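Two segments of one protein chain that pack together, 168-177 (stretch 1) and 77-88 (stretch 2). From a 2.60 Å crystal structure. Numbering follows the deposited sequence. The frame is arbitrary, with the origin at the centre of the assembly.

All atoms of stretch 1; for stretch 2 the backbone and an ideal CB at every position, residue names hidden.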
# COMPACT_ATOMS: atom_id res chain seq x y z
N ILE A 168 -15.19 29.93 4.46
CA ILE A 168 -15.69 31.29 4.49
C ILE A 168 -17.21 31.28 4.47
O ILE A 168 -17.83 30.75 3.55
CB ILE A 168 -15.14 32.12 3.32
CG1 ILE A 168 -13.62 32.21 3.46
CG2 ILE A 168 -15.78 33.50 3.30
CD1 ILE A 168 -12.94 33.15 2.45
N VAL A 169 -17.80 31.85 5.52
CA VAL A 169 -19.24 31.93 5.62
C VAL A 169 -19.69 33.37 5.45
O VAL A 169 -19.14 34.30 6.06
CB VAL A 169 -19.77 31.37 6.97
CG1 VAL A 169 -21.29 31.18 6.92
CG2 VAL A 169 -19.05 30.07 7.33
N LYS A 170 -20.72 33.55 4.63
CA LYS A 170 -21.25 34.86 4.35
C LYS A 170 -22.76 34.85 4.46
O LYS A 170 -23.42 33.83 4.21
CB LYS A 170 -20.83 35.31 2.96
CG LYS A 170 -19.34 35.51 2.82
CD LYS A 170 -18.98 36.06 1.44
CE LYS A 170 -17.48 36.22 1.30
NZ LYS A 170 -17.09 36.72 -0.06
N GLY A 171 -23.32 36.00 4.85
CA GLY A 171 -24.75 36.17 4.98
C GLY A 171 -25.04 37.33 5.90
O GLY A 171 -24.15 38.15 6.17
N TYR A 172 -26.28 37.41 6.39
CA TYR A 172 -26.68 38.53 7.23
C TYR A 172 -27.61 38.15 8.37
O TYR A 172 -28.42 37.23 8.24
CB TYR A 172 -27.37 39.58 6.38
CG TYR A 172 -28.67 39.08 5.78
CD1 TYR A 172 -29.85 39.13 6.50
CD2 TYR A 172 -28.71 38.58 4.49
CE1 TYR A 172 -31.03 38.69 5.96
CE2 TYR A 172 -29.89 38.14 3.93
CZ TYR A 172 -31.05 38.20 4.67
OH TYR A 172 -32.23 37.75 4.12
N GLN A 173 -27.51 38.88 9.48
CA GLN A 173 -28.44 38.70 10.58
C GLN A 173 -29.55 39.74 10.57
O GLN A 173 -29.30 40.93 10.32
CB GLN A 173 -27.72 38.74 11.93
CG GLN A 173 -28.61 38.26 13.05
CD GLN A 173 -27.85 38.08 14.34
OE1 GLN A 173 -26.69 38.47 14.45
NE2 GLN A 173 -28.51 37.50 15.35
N GLU A 174 -30.77 39.29 10.84
CA GLU A 174 -31.90 40.18 10.97
C GLU A 174 -31.89 40.87 12.33
O GLU A 174 -31.58 40.24 13.35
CB GLU A 174 -33.20 39.42 10.80
CG GLU A 174 -33.42 38.85 9.40
CD GLU A 174 -34.77 38.14 9.27
OE1 GLU A 174 -34.80 36.96 8.86
OE2 GLU A 174 -35.81 38.76 9.60
N ALA A 175 -32.20 42.16 12.33
CA ALA A 175 -32.37 42.93 13.56
C ALA A 175 -33.83 43.34 13.68
O ALA A 175 -34.39 43.92 12.76
CB ALA A 175 -31.47 44.16 13.54
N TRP A 176 -34.46 43.02 14.81
CA TRP A 176 -35.86 43.36 15.04
C TRP A 176 -36.02 44.22 16.29
O TRP A 176 -35.35 43.96 17.30
CB TRP A 176 -36.71 42.08 15.17
CG TRP A 176 -36.91 41.33 13.88
CD1 TRP A 176 -35.93 40.73 13.13
CD2 TRP A 176 -38.15 41.08 13.18
NE1 TRP A 176 -36.49 40.13 12.02
CE2 TRP A 176 -37.84 40.33 12.03
CE3 TRP A 176 -39.48 41.43 13.43
CZ2 TRP A 176 -38.83 39.92 11.11
CZ3 TRP A 176 -40.46 41.03 12.52
CH2 TRP A 176 -40.12 40.28 11.38
N LYS A 177 -36.88 45.24 16.23
CA LYS A 177 -37.22 46.07 17.40
C LYS A 177 -38.72 46.05 17.63
O LYS A 177 -39.49 45.76 16.71
CB LYS A 177 -36.79 47.52 17.18
CG LYS A 177 -35.60 47.71 16.24
CD LYS A 177 -34.28 47.27 16.87
CE LYS A 177 -33.12 47.36 15.87
NZ LYS A 177 -31.79 47.16 16.55
N UNK A 77 -28.22 30.89 19.91
CA UNK A 77 -29.51 31.50 20.21
C UNK A 77 -29.42 33.03 20.27
O UNK A 77 -28.36 33.58 20.53
CB UNK A 77 -30.05 30.96 21.54
N UNK A 78 -30.54 33.73 20.07
CA UNK A 78 -30.54 35.19 20.16
C UNK A 78 -31.47 35.72 21.27
O UNK A 78 -32.45 35.07 21.64
CB UNK A 78 -30.96 35.78 18.81
N UNK A 79 -31.15 36.91 21.81
CA UNK A 79 -32.10 37.60 22.68
C UNK A 79 -33.45 37.76 21.96
O UNK A 79 -34.50 37.57 22.57
CB UNK A 79 -31.55 38.96 23.10
N UNK A 80 -33.42 38.10 20.68
CA UNK A 80 -34.66 38.24 19.91
C UNK A 80 -34.91 37.07 18.94
O UNK A 80 -34.19 36.89 17.95
CB UNK A 80 -34.62 39.55 19.12
N UNK A 81 -35.97 36.29 19.22
CA UNK A 81 -36.44 35.11 18.51
C UNK A 81 -36.47 35.24 16.99
O UNK A 81 -36.44 34.22 16.29
CB UNK A 81 -37.84 34.76 19.00
N UNK A 82 -36.54 36.46 16.47
CA UNK A 82 -36.74 36.68 15.04
C UNK A 82 -35.46 37.14 14.40
O UNK A 82 -35.39 37.30 13.17
CB UNK A 82 -37.85 37.70 14.79
N UNK A 83 -34.45 37.37 15.23
CA UNK A 83 -33.16 37.83 14.75
C UNK A 83 -32.39 36.74 14.00
O UNK A 83 -31.23 36.46 14.29
CB UNK A 83 -32.33 38.34 15.93
N UNK A 84 -33.06 36.16 13.02
CA UNK A 84 -32.54 35.02 12.29
C UNK A 84 -31.26 35.30 11.51
O UNK A 84 -31.09 36.36 10.89
CB UNK A 84 -33.61 34.51 11.33
N UNK A 85 -30.35 34.33 11.56
CA UNK A 85 -29.12 34.36 10.79
C UNK A 85 -29.34 33.67 9.45
O UNK A 85 -29.79 32.54 9.40
CB UNK A 85 -27.98 33.70 11.56
N UNK A 86 -29.06 34.38 8.36
CA UNK A 86 -29.17 33.82 7.01
C UNK A 86 -27.78 33.49 6.48
O UNK A 86 -26.87 34.31 6.59
CB UNK A 86 -29.89 34.79 6.07
N UNK A 87 -27.61 32.30 5.90
CA UNK A 87 -26.32 31.97 5.30
C UNK A 87 -26.45 32.01 3.79
O UNK A 87 -27.24 31.27 3.20
CB UNK A 87 -25.83 30.60 5.76
N UNK A 88 -25.70 32.90 3.15
CA UNK A 88 -25.88 33.12 1.71
C UNK A 88 -24.92 32.33 0.87
O UNK A 88 -25.20 32.01 -0.30
CB UNK A 88 -25.73 34.61 1.38

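Stretch 1 is an extended strand, and stretch 2 runs against it, first as a loop and then as a short, weakly bonded antiparallel strand. Position 77 has nothing of stretch 1 within reach of its CB, so the contact sets no rule there; it is Asn77, whose OD1 accepts a weak bond from the N of 78.

At 78 the CB points toward stretch 1 and lies 4.6 Å from Gln173 NE2. A medium polar side chain would suit this amide, as would a small one leaving space. The deposited residue is Gln78, whose CD comes 2.9 Å from Gln173 NE2.

Position 79 is free of stretch 1; its phi of -54° is compatible with many residues, proline included, and it is Pro79.

The CB of 80 points toward the strand, 4.8 Å from Trp176 O, with the aliphatic start of the tryptophan beyond. A modest apolar group fits: Val80 places CG1 4.2 Å from Trp176 CB. Here a type I turn begins, closed by the N of 83 bonding to Val80 O at 2.8 Å. Position 81, out of reach, has a phi of -44° that admits proline, and Pro81 is found.

At 82 the CB sits 3.8 Å from Trp176 CD2, above the indole. Anything with a CH2 to lay on the ring would do, and an aromatic or long aliphatic group could add more cover. Phe82 sets its CB over the five-membered ring, 3.6 Å from the centroid, a CH-pi contact. Its own ring leads away, nearly parallel to the six-membered ring but slid so far that the two barely overlap.

Position 83 has its CB 3.3 Å from Glu174 O, and the N of Trp176 is also near, so a short polar group able to meet backbone is attractive. Asn83 brings its side-chain amide to this edge, while its backbone O accepts from Gln173 NE2 at 3.1 Å.

The CB of 84 points sideways, 3.7 Å from Glu174 OE1; a long or basic side chain could pass the carboxylate. Lys84 leads its end away instead, and its main contribution is backbone: Glu174 N donates to Lys84 O at 2.9 Å.

At 85 the CB shares a sheet face with Gln173, whose CG is 4.8 Å away. A branched aliphatic suits its methylenes, and Val85 brings CG2 to 4.0 Å from Gln173 CG.

Position 86 looks onto the other face, beside the Tyr172 ring and within range of the Glu174 carboxylate. A flat group with a donor answers both, though a long basic one might also serve. His86 stacks offset on Tyr172, centroids 4.4 Å apart, and its NE2 donates to Glu174 OE1 at 2.7 Å.

At 87 the CB points away, yet lies 4.7 Å from Val169 CG1, so an aliphatic can still reach: Ile87 CG2 touches Val169 CG1 at 3.5 Å.

Position 88 faces side-chain-free Gly171; a small group fits, and Thr88 puts OG1 3.2 Å from Gly171 CA while its N donates to Lys170 O at 2.7 Å.

Stretch 2 77-88: NQPVPFNKVHIT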
# COMPACT_ATOMS: atom_id res chain seq x y z
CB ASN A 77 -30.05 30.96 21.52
CG ASN A 77 -31.55 30.82 21.52
OD1 ASN A 77 -32.25 31.59 20.85
ND2 ASN A 77 -32.05 29.83 22.24
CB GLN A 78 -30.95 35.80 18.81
CG GLN A 78 -29.92 36.76 18.24
CD GLN A 78 -28.63 36.06 17.88
OE1 GLN A 78 -28.62 35.09 17.10
NE2 GLN A 78 -27.52 36.52 18.44
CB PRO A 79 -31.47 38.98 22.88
CG PRO A 79 -30.00 38.76 22.66
CD PRO A 79 -29.90 37.67 21.62
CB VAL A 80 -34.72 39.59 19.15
CG1 VAL A 80 -36.14 39.86 18.67
CG2 VAL A 80 -34.22 40.72 20.02
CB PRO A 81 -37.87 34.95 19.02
CG PRO A 81 -37.86 35.52 20.39
CD PRO A 81 -36.76 36.57 20.43
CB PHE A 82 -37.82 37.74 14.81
CG PHE A 82 -38.95 37.67 15.80
CD1 PHE A 82 -38.76 38.06 17.12
CD2 PHE A 82 -40.20 37.20 15.41
CE1 PHE A 82 -39.80 37.98 18.03
CE2 PHE A 82 -41.24 37.12 16.32
CZ PHE A 82 -41.04 37.50 17.63
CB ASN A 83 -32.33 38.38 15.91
CG ASN A 83 -32.75 39.78 16.28
OD1 ASN A 83 -32.24 40.36 17.22
ND2 ASN A 83 -33.70 40.33 15.52
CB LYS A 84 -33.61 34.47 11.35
CG LYS A 84 -34.75 33.79 12.10
CD LYS A 84 -35.89 33.46 11.15
CE LYS A 84 -36.98 32.66 11.86
NZ LYS A 84 -38.07 32.27 10.91
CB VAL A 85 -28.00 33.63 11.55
CG1 VAL A 85 -26.80 33.46 10.66
CG2 VAL A 85 -27.64 34.39 12.81
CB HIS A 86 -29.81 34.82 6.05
CG HIS A 86 -31.25 35.09 6.31
ND1 HIS A 86 -32.25 34.68 5.45
CD2 HIS A 86 -31.87 35.74 7.32
CE1 HIS A 86 -33.42 35.05 5.93
NE2 HIS A 86 -33.22 35.70 7.07
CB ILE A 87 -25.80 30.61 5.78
CG1 ILE A 87 -25.93 30.52 7.29
CG2 ILE A 87 -24.35 30.45 5.41
CD1 ILE A 87 -25.48 29.19 7.83
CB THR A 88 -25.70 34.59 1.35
OG1 THR A 88 -26.32 35.40 2.35
CG2 THR A 88 -26.35 34.87 -0.01
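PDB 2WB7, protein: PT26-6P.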